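Local coordinates for deseasin MCP-01 (Pseudoalteromonas sp., PDB 3VV3), which probably cleaves collagen and other proteins as a calcium-binding serine protease of the subtilisin family, at residues 45-51 against 132-138; 54-60 against 257-263. One frame throughout, in Å; residues are numbered along the deposited sequence.

Interaction 1 (45-51 against 132-138)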
loop_
_atom_site.group_PDB
_atom_site.type_symbol
_atom_site.label_atom_id
_atom_site.label_comp_id
_atom_site.label_asym_id
_atom_site.label_seq_id
_atom_site.Cartn_x
_atom_site.Cartn_y
_atom_site.Cartn_z
ATOM N N VAL A 45 9.917 -21.566 -13.439
ATOM C CA VAL A 45 8.976 -21.418 -12.342
ATOM C C VAL A 45 9.405 -20.268 -11.441
ATOM O O VAL A 45 10.562 -20.173 -11.058
ATOM C CB VAL A 45 8.869 -22.721 -11.524
ATOM C CG1 VAL A 45 7.779 -22.597 -10.473
ATOM C CG2 VAL A 45 8.593 -23.899 -12.456
ATOM N N VAL A 46 8.465 -19.383 -11.131
ATOM C CA VAL A 46 8.738 -18.264 -10.239
ATOM C C VAL A 46 7.829 -18.359 -9.020
ATOM O O VAL A 46 6.623 -18.546 -9.154
ATOM C CB VAL A 46 8.479 -16.911 -10.933
ATOM C CG1 VAL A 46 8.762 -15.761 -9.973
ATOM C CG2 VAL A 46 9.345 -16.771 -12.177
ATOM N N GLY A 47 8.402 -18.219 -7.831
ATOM C CA GLY A 47 7.606 -18.243 -6.617
ATOM C C GLY A 47 7.247 -16.840 -6.168
ATOM O O GLY A 47 8.100 -15.951 -6.162
ATOM N N VAL A 48 5.981 -16.640 -5.805
ATOM C CA VAL A 48 5.532 -15.347 -5.285
ATOM C C VAL A 48 5.121 -15.525 -3.829
ATOM O O VAL A 48 4.177 -16.255 -3.528
ATOM C CB VAL A 48 4.353 -14.773 -6.104
ATOM C CG1 VAL A 48 3.798 -13.507 -5.444
ATOM C CG2 VAL A 48 4.783 -14.509 -7.539
ATOM N N ILE A 49 5.864 -14.875 -2.932
ATOM C CA ILE A 49 5.610 -14.948 -1.496
ATOM C C ILE A 49 4.914 -13.655 -1.070
ATOM O O ILE A 49 5.521 -12.576 -1.064
ATOM C CB ILE A 49 6.931 -15.167 -0.730
ATOM C CG1 ILE A 49 7.580 -16.483 -1.200
ATOM C CG2 ILE A 49 6.688 -15.150 0.793
ATOM C CD1 ILE A 49 8.980 -16.789 -0.584
ATOM N N ASP A 50 3.627 -13.752 -0.755
ATOM C CA ASP A 50 2.804 -12.553 -0.676
ATOM C C ASP A 50 1.441 -12.897 -0.077
ATOM O O ASP A 50 1.341 -13.776 0.788
ATOM C CB ASP A 50 2.667 -11.978 -2.092
ATOM C CG ASP A 50 2.491 -10.461 -2.116
ATOM O OD1 ASP A 50 1.484 -9.952 -1.585
ATOM O OD2 ASP A 50 3.349 -9.777 -2.711
ATOM N N THR A 51 0.397 -12.207 -0.529
ATOM C CA THR A 51 -0.957 -12.477 -0.050
ATOM C C THR A 51 -1.618 -13.634 -0.797
ATOM O O THR A 51 -2.797 -13.923 -0.574
ATOM C CB THR A 51 -1.881 -11.250 -0.218
ATOM O OG1 THR A 51 -2.033 -10.957 -1.609
ATOM C CG2 THR A 51 -1.311 -10.029 0.495
ATOM N N ILE A 132 3.842 -19.718 -12.315
ATOM C CA ILE A 132 3.892 -18.986 -11.062
ATOM C C ILE A 132 3.312 -19.826 -9.937
ATOM O O ILE A 132 2.148 -20.222 -9.994
ATOM C CB ILE A 132 3.097 -17.682 -11.172
ATOM C CG1 ILE A 132 3.759 -16.759 -12.193
ATOM C CG2 ILE A 132 3.005 -16.997 -9.807
ATOM C CD1 ILE A 132 2.924 -15.543 -12.551
ATOM N N VAL A 133 4.128 -20.094 -8.921
ATOM C CA VAL A 133 3.663 -20.790 -7.719
ATOM C C VAL A 133 3.527 -19.794 -6.571
ATOM O O VAL A 133 4.410 -18.966 -6.343
ATOM C CB VAL A 133 4.609 -21.959 -7.308
ATOM C CG1 VAL A 133 6.066 -21.523 -7.305
ATOM C CG2 VAL A 133 4.202 -22.533 -5.944
ATOM N N GLY A 134 2.408 -19.860 -5.858
ATOM C CA GLY A 134 2.173 -18.905 -4.790
ATOM C C GLY A 134 2.373 -19.492 -3.416
ATOM O O GLY A 134 2.068 -20.660 -3.180
ATOM N N CYS A 135 2.914 -18.684 -2.510
ATOM C CA CYS A 135 2.824 -18.988 -1.089
ATOM C C CYS A 135 2.250 -17.763 -0.390
ATOM O O CYS A 135 2.838 -16.676 -0.416
ATOM C CB CYS A 135 4.176 -19.373 -0.484
ATOM S SG CYS A 135 4.048 -19.873 1.262
ATOM N N LYS A 136 1.077 -17.957 0.195
ATOM C CA LYS A 136 0.351 -16.910 0.890
ATOM C C LYS A 136 0.754 -16.916 2.355
ATOM O O LYS A 136 0.439 -17.865 3.077
ATOM C CB LYS A 136 -1.155 -17.169 0.741
ATOM C CG LYS A 136 -2.055 -16.271 1.577
ATOM C CD LYS A 136 -3.527 -16.559 1.272
ATOM C CE LYS A 136 -4.436 -15.627 2.065
ATOM N NZ LYS A 136 -4.181 -14.186 1.704
ATOM N N PHE A 137 1.473 -15.882 2.799
ATOM C CA PHE A 137 1.791 -15.744 4.223
ATOM C C PHE A 137 1.143 -14.493 4.825
ATOM O O PHE A 137 1.217 -14.278 6.031
ATOM C CB PHE A 137 3.312 -15.764 4.498
ATOM C CG PHE A 137 3.998 -14.433 4.293
ATOM C CD1 PHE A 137 4.224 -13.940 3.013
ATOM C CD2 PHE A 137 4.423 -13.682 5.380
ATOM C CE1 PHE A 137 4.862 -12.712 2.817
ATOM C CE2 PHE A 137 5.068 -12.454 5.195
ATOM C CZ PHE A 137 5.284 -11.972 3.911
ATOM N N LEU A 138 0.505 -13.687 3.977
ATOM C CA LEU A 138 -0.225 -12.509 4.425
ATOM C C LEU A 138 -1.716 -12.719 4.230
ATOM O O LEU A 138 -2.158 -13.075 3.142
ATOM C CB LEU A 138 0.223 -11.272 3.642
ATOM C CG LEU A 138 1.684 -10.904 3.883
ATOM C CD1 LEU A 138 2.151 -9.856 2.884
ATOM C CD2 LEU A 138 1.887 -10.432 5.324
#

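Interaction 2 (54-60 against 257-263)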
loop_
_atom_site.group_PDB
_atom_site.type_symbol
_atom_site.label_atom_id
_atom_site.label_comp_id
_atom_site.label_asym_id
_atom_site.label_seq_id
_atom_site.Cartn_x
_atom_site.Cartn_y
_atom_site.Cartn_z
ATOM N N ASP A 54 -4.146 -15.290 -7.352
ATOM C CA ASP A 54 -5.443 -15.701 -7.883
ATOM C C ASP A 54 -5.241 -16.447 -9.196
ATOM O O ASP A 54 -5.324 -15.856 -10.281
ATOM C CB ASP A 54 -6.382 -14.514 -8.101
ATOM C CG ASP A 54 -7.769 -14.952 -8.558
ATOM O OD1 ASP A 54 -7.993 -16.174 -8.707
ATOM O OD2 ASP A 54 -8.635 -14.079 -8.773
ATOM N N TYR A 55 -4.992 -17.749 -9.080
ATOM C CA TYR A 55 -4.727 -18.607 -10.231
ATOM C C TYR A 55 -5.980 -18.832 -11.074
ATOM O O TYR A 55 -5.919 -19.490 -12.113
ATOM C CB TYR A 55 -4.150 -19.956 -9.763
ATOM C CG TYR A 55 -4.952 -20.557 -8.634
ATOM C CD1 TYR A 55 -6.152 -21.215 -8.885
ATOM C CD2 TYR A 55 -4.535 -20.435 -7.316
ATOM C CE1 TYR A 55 -6.900 -21.748 -7.859
ATOM C CE2 TYR A 55 -5.277 -20.964 -6.279
ATOM C CZ TYR A 55 -6.463 -21.615 -6.557
ATOM O OH TYR A 55 -7.212 -22.141 -5.542
ATOM N N SER A 56 -7.112 -18.296 -10.624
ATOM C CA SER A 56 -8.369 -18.419 -11.372
ATOM C C SER A 56 -8.622 -17.213 -12.284
ATOM O O SER A 56 -9.519 -17.239 -13.125
ATOM C CB SER A 56 -9.555 -18.618 -10.422
ATOM O OG SER A 56 -10.034 -17.382 -9.908
ATOM N N HIS A 57 -7.835 -16.157 -12.111
ATOM C CA HIS A 57 -7.954 -14.976 -12.965
ATOM C C HIS A 57 -7.710 -15.356 -14.431
ATOM O O HIS A 57 -6.724 -16.024 -14.760
ATOM C CB HIS A 57 -6.959 -13.891 -12.524
ATOM C CG HIS A 57 -7.156 -12.572 -13.206
ATOM N ND1 HIS A 57 -7.470 -11.416 -12.523
ATOM C CD2 HIS A 57 -7.097 -12.231 -14.513
ATOM C CE1 HIS A 57 -7.585 -10.417 -13.381
ATOM N NE2 HIS A 57 -7.362 -10.886 -14.595
ATOM N N PRO A 58 -8.626 -14.952 -15.322
ATOM C CA PRO A 58 -8.482 -15.302 -16.741
ATOM C C PRO A 58 -7.133 -14.910 -17.358
ATOM O O PRO A 58 -6.702 -15.549 -18.328
ATOM C CB PRO A 58 -9.627 -14.524 -17.403
ATOM C CG PRO A 58 -10.674 -14.441 -16.338
ATOM C CD PRO A 58 -9.906 -14.279 -15.038
ATOM N N ASP A 59 -6.471 -13.886 -16.821
ATOM C CA ASP A 59 -5.179 -13.485 -17.365
ATOM C C ASP A 59 -3.979 -14.070 -16.605
ATOM O O ASP A 59 -2.837 -13.730 -16.911
ATOM C CB ASP A 59 -5.058 -11.951 -17.500
ATOM C CG ASP A 59 -4.328 -11.538 -18.770
ATOM O OD1 ASP A 59 -4.340 -12.335 -19.737
ATOM O OD2 ASP A 59 -3.740 -10.434 -18.811
ATOM N N LEU A 60 -4.232 -14.950 -15.634
ATOM C CA LEU A 60 -3.140 -15.659 -14.945
ATOM C C LEU A 60 -3.233 -17.179 -15.063
ATOM O O LEU A 60 -2.217 -17.867 -14.961
ATOM C CB LEU A 60 -3.097 -15.295 -13.457
ATOM C CG LEU A 60 -2.725 -13.858 -13.100
ATOM C CD1 LEU A 60 -2.850 -13.639 -11.596
ATOM C CD2 LEU A 60 -1.328 -13.527 -13.571
ATOM N N THR A 257 -3.072 -7.301 -12.881
ATOM C CA THR A 257 -4.202 -8.121 -12.468
ATOM C C THR A 257 -4.506 -8.017 -10.975
ATOM O O THR A 257 -3.587 -8.011 -10.151
ATOM C CB THR A 257 -3.894 -9.604 -12.753
ATOM O OG1 THR A 257 -2.583 -9.915 -12.258
ATOM C CG2 THR A 257 -3.910 -9.883 -14.257
ATOM N N VAL A 258 -5.793 -7.968 -10.633
ATOM C CA VAL A 258 -6.248 -8.164 -9.252
ATOM C C VAL A 258 -7.425 -9.152 -9.236
ATOM O O VAL A 258 -8.051 -9.382 -10.268
ATOM C CB VAL A 258 -6.639 -6.846 -8.551
ATOM C CG1 VAL A 258 -5.413 -5.927 -8.407
ATOM C CG2 VAL A 258 -7.756 -6.142 -9.309
ATOM N N PRO A 259 -7.726 -9.740 -8.071
ATOM C CA PRO A 259 -8.777 -10.765 -8.021
ATOM C C PRO A 259 -10.155 -10.268 -8.468
ATOM O O PRO A 259 -10.405 -9.064 -8.552
ATOM C CB PRO A 259 -8.791 -11.180 -6.545
ATOM C CG PRO A 259 -7.387 -10.884 -6.070
ATOM C CD PRO A 259 -7.041 -9.597 -6.775
ATOM N N GLY A 260 -11.044 -11.209 -8.762
ATOM C CA GLY A 260 -12.345 -10.865 -9.305
ATOM C C GLY A 260 -12.269 -10.422 -10.757
ATOM O O GLY A 260 -13.011 -9.531 -11.173
ATOM N N ASN A 261 -11.356 -11.027 -11.518
ATOM C CA ASN A 261 -11.237 -10.767 -12.956
ATOM C C ASN A 261 -11.169 -9.276 -13.265
ATOM O O ASN A 261 -11.850 -8.779 -14.166
ATOM C CB ASN A 261 -12.402 -11.414 -13.716
ATOM C CG ASN A 261 -12.239 -11.335 -15.224
ATOM O OD1 ASN A 261 -11.132 -11.187 -15.736
ATOM N ND2 ASN A 261 -13.352 -11.437 -15.944
ATOM N N SER A 262 -10.342 -8.564 -12.512
ATOM C CA SER A 262 -10.218 -7.123 -12.675
ATOM C C SER A 262 -8.758 -6.711 -12.814
ATOM O O SER A 262 -7.853 -7.549 -12.793
ATOM C CB SER A 262 -10.850 -6.388 -11.485
ATOM O OG SER A 262 -12.219 -6.726 -11.325
ATOM N N TYR A 263 -8.545 -5.407 -12.957
ATOM C CA TYR A 263 -7.213 -4.838 -13.107
ATOM C C TYR A 263 -7.169 -3.567 -12.286
ATOM O O TYR A 263 -8.187 -2.898 -12.117
ATOM C CB TYR A 263 -6.911 -4.558 -14.588
ATOM C CG TYR A 263 -7.123 -5.800 -15.417
ATOM C CD1 TYR A 263 -8.395 -6.148 -15.872
ATOM C CD2 TYR A 263 -6.074 -6.660 -15.685
ATOM C CE1 TYR A 263 -8.604 -7.306 -16.600
ATOM C CE2 TYR A 263 -6.269 -7.823 -16.415
ATOM C CZ TYR A 263 -7.535 -8.143 -16.869
ATOM O OH TYR A 263 -7.723 -9.306 -17.589
HETATM O O HOH W 1 -10.175 -13.430 -10.871
HETATM O O HOH W 2 -11.053 -13.966 -7.477
#

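Interaction 1 (45-51 against 132-138)
Strands 45-50 and 132-136, their axes 4.7 Å apart and 23° out of line, are neighbours inside the parallel subtilase sheet, 132-136 next to the outermost strand 89-91. V45 meets V133 through their CG1 atoms at 3.8 Å. From V46 on the backbones keep one register: V46 O accepts from V133 N (2.9 Å), V133 O from V48 N (2.9 Å), V48 O from C135 N (2.9 Å) and C135 O from D50 N (3.0 Å). G47 pairs with V133, its CA 3.3 Å from V133 O. V48 shares a face with I132, their CG2 atoms 3.8 Å apart, and also packs on helix 105-114. I49 points to the opposite face, beside C135, whose sulfur is bonded to C152; I49 CG2 touches F137 CD1 at 3.5 Å. D50 ends the strand: its O takes both F137 N (2.9 Å) and, more loosely, L138 N (3.3 Å), while its OD1 holds T51 N (2.7 Å) and H105 ND1, as expected of a subtilisin triad aspartate. T51 leaves the sheet, its OG1 bound to D101 and its O to K136 NZ at 2.7 Å; that ammonium also reaches L138 O (2.7 Å) and forms a salt bridge with D102. Apolar side chains at the strand starts thus give way to a polar end where backbone, ammonium and carboxylate bonds gather near D50, consistent with a well-defined position for this probable catalytic aspartate.

Interaction 2 (54-60 against 257-263)
H57 buries more surface than any other residue of the contact between loop 54-60 and hairpin 257-263. With chi1 at -171° (t), its imidazole brings its end close to the turn and both strand ends of the hairpin, though the CA-to-CB bond points sideways. T257 CG2 covers one ring face, 3.8 Å from the H57 ring centroid, and N261 CA the other at 4.0 Å, both CH-pi contacts. In the ring plane, H57 ND1 makes a weak hydrogen bond to V258 O (3.1 Å) and H57 NE2 another to Y263 OH (3.4 Å), while H57 CE1 lies 2.9 Å from S262 O. Y263, chi1 -54° (m), offers its ring face to the imidazole edge in an offset T-shaped pair, centroids 5.2 Å apart and planes at 79°. D54 OD1 accepts from S56 N (3.0 Å), an Asx turn, and also from S56 OG (2.7 Å); water 1 joins D54 OD2 (2.7 Å) to N261 N (2.8 Å), and water 2 joins D54 OD2 (2.7 Å) to G260 N (3.0 Å). P58 CG rests on N261 OD1 at 3.3 Å. G260 and N261 turn the chain with positive phi. Strands 254-258 and 262-266 form an antiparallel sheet against the loop that follows strand 45-50; helix 105-114 lies beside both, its T107 bonded to D54 N and T257 OG1 and touched by L60 and P259.

How the interactions relate
The two contacts lie about 15 Å apart between centres and differ in depth: interaction 1 is buried in the central parallel sheet, about 9 Å from the chain centre, and interaction 2 is partly buried, about 17 Å from it. Along the chain their segments alternate, 45-51, 54-60, 132-138, 257-263, so the loop leaving strand 45-50 passes almost at once from one contact to the other. Helix 105-114 touches both: V109 packs on V48 and D50, T107 on L60 and P259. Its H105 and D50 fit a subtilisin triad with S270 of helix 269-284: interaction 1 contains the probable triad aspartate, whereas interaction 2 lies beside the site, V258 near but not touching the triad residues.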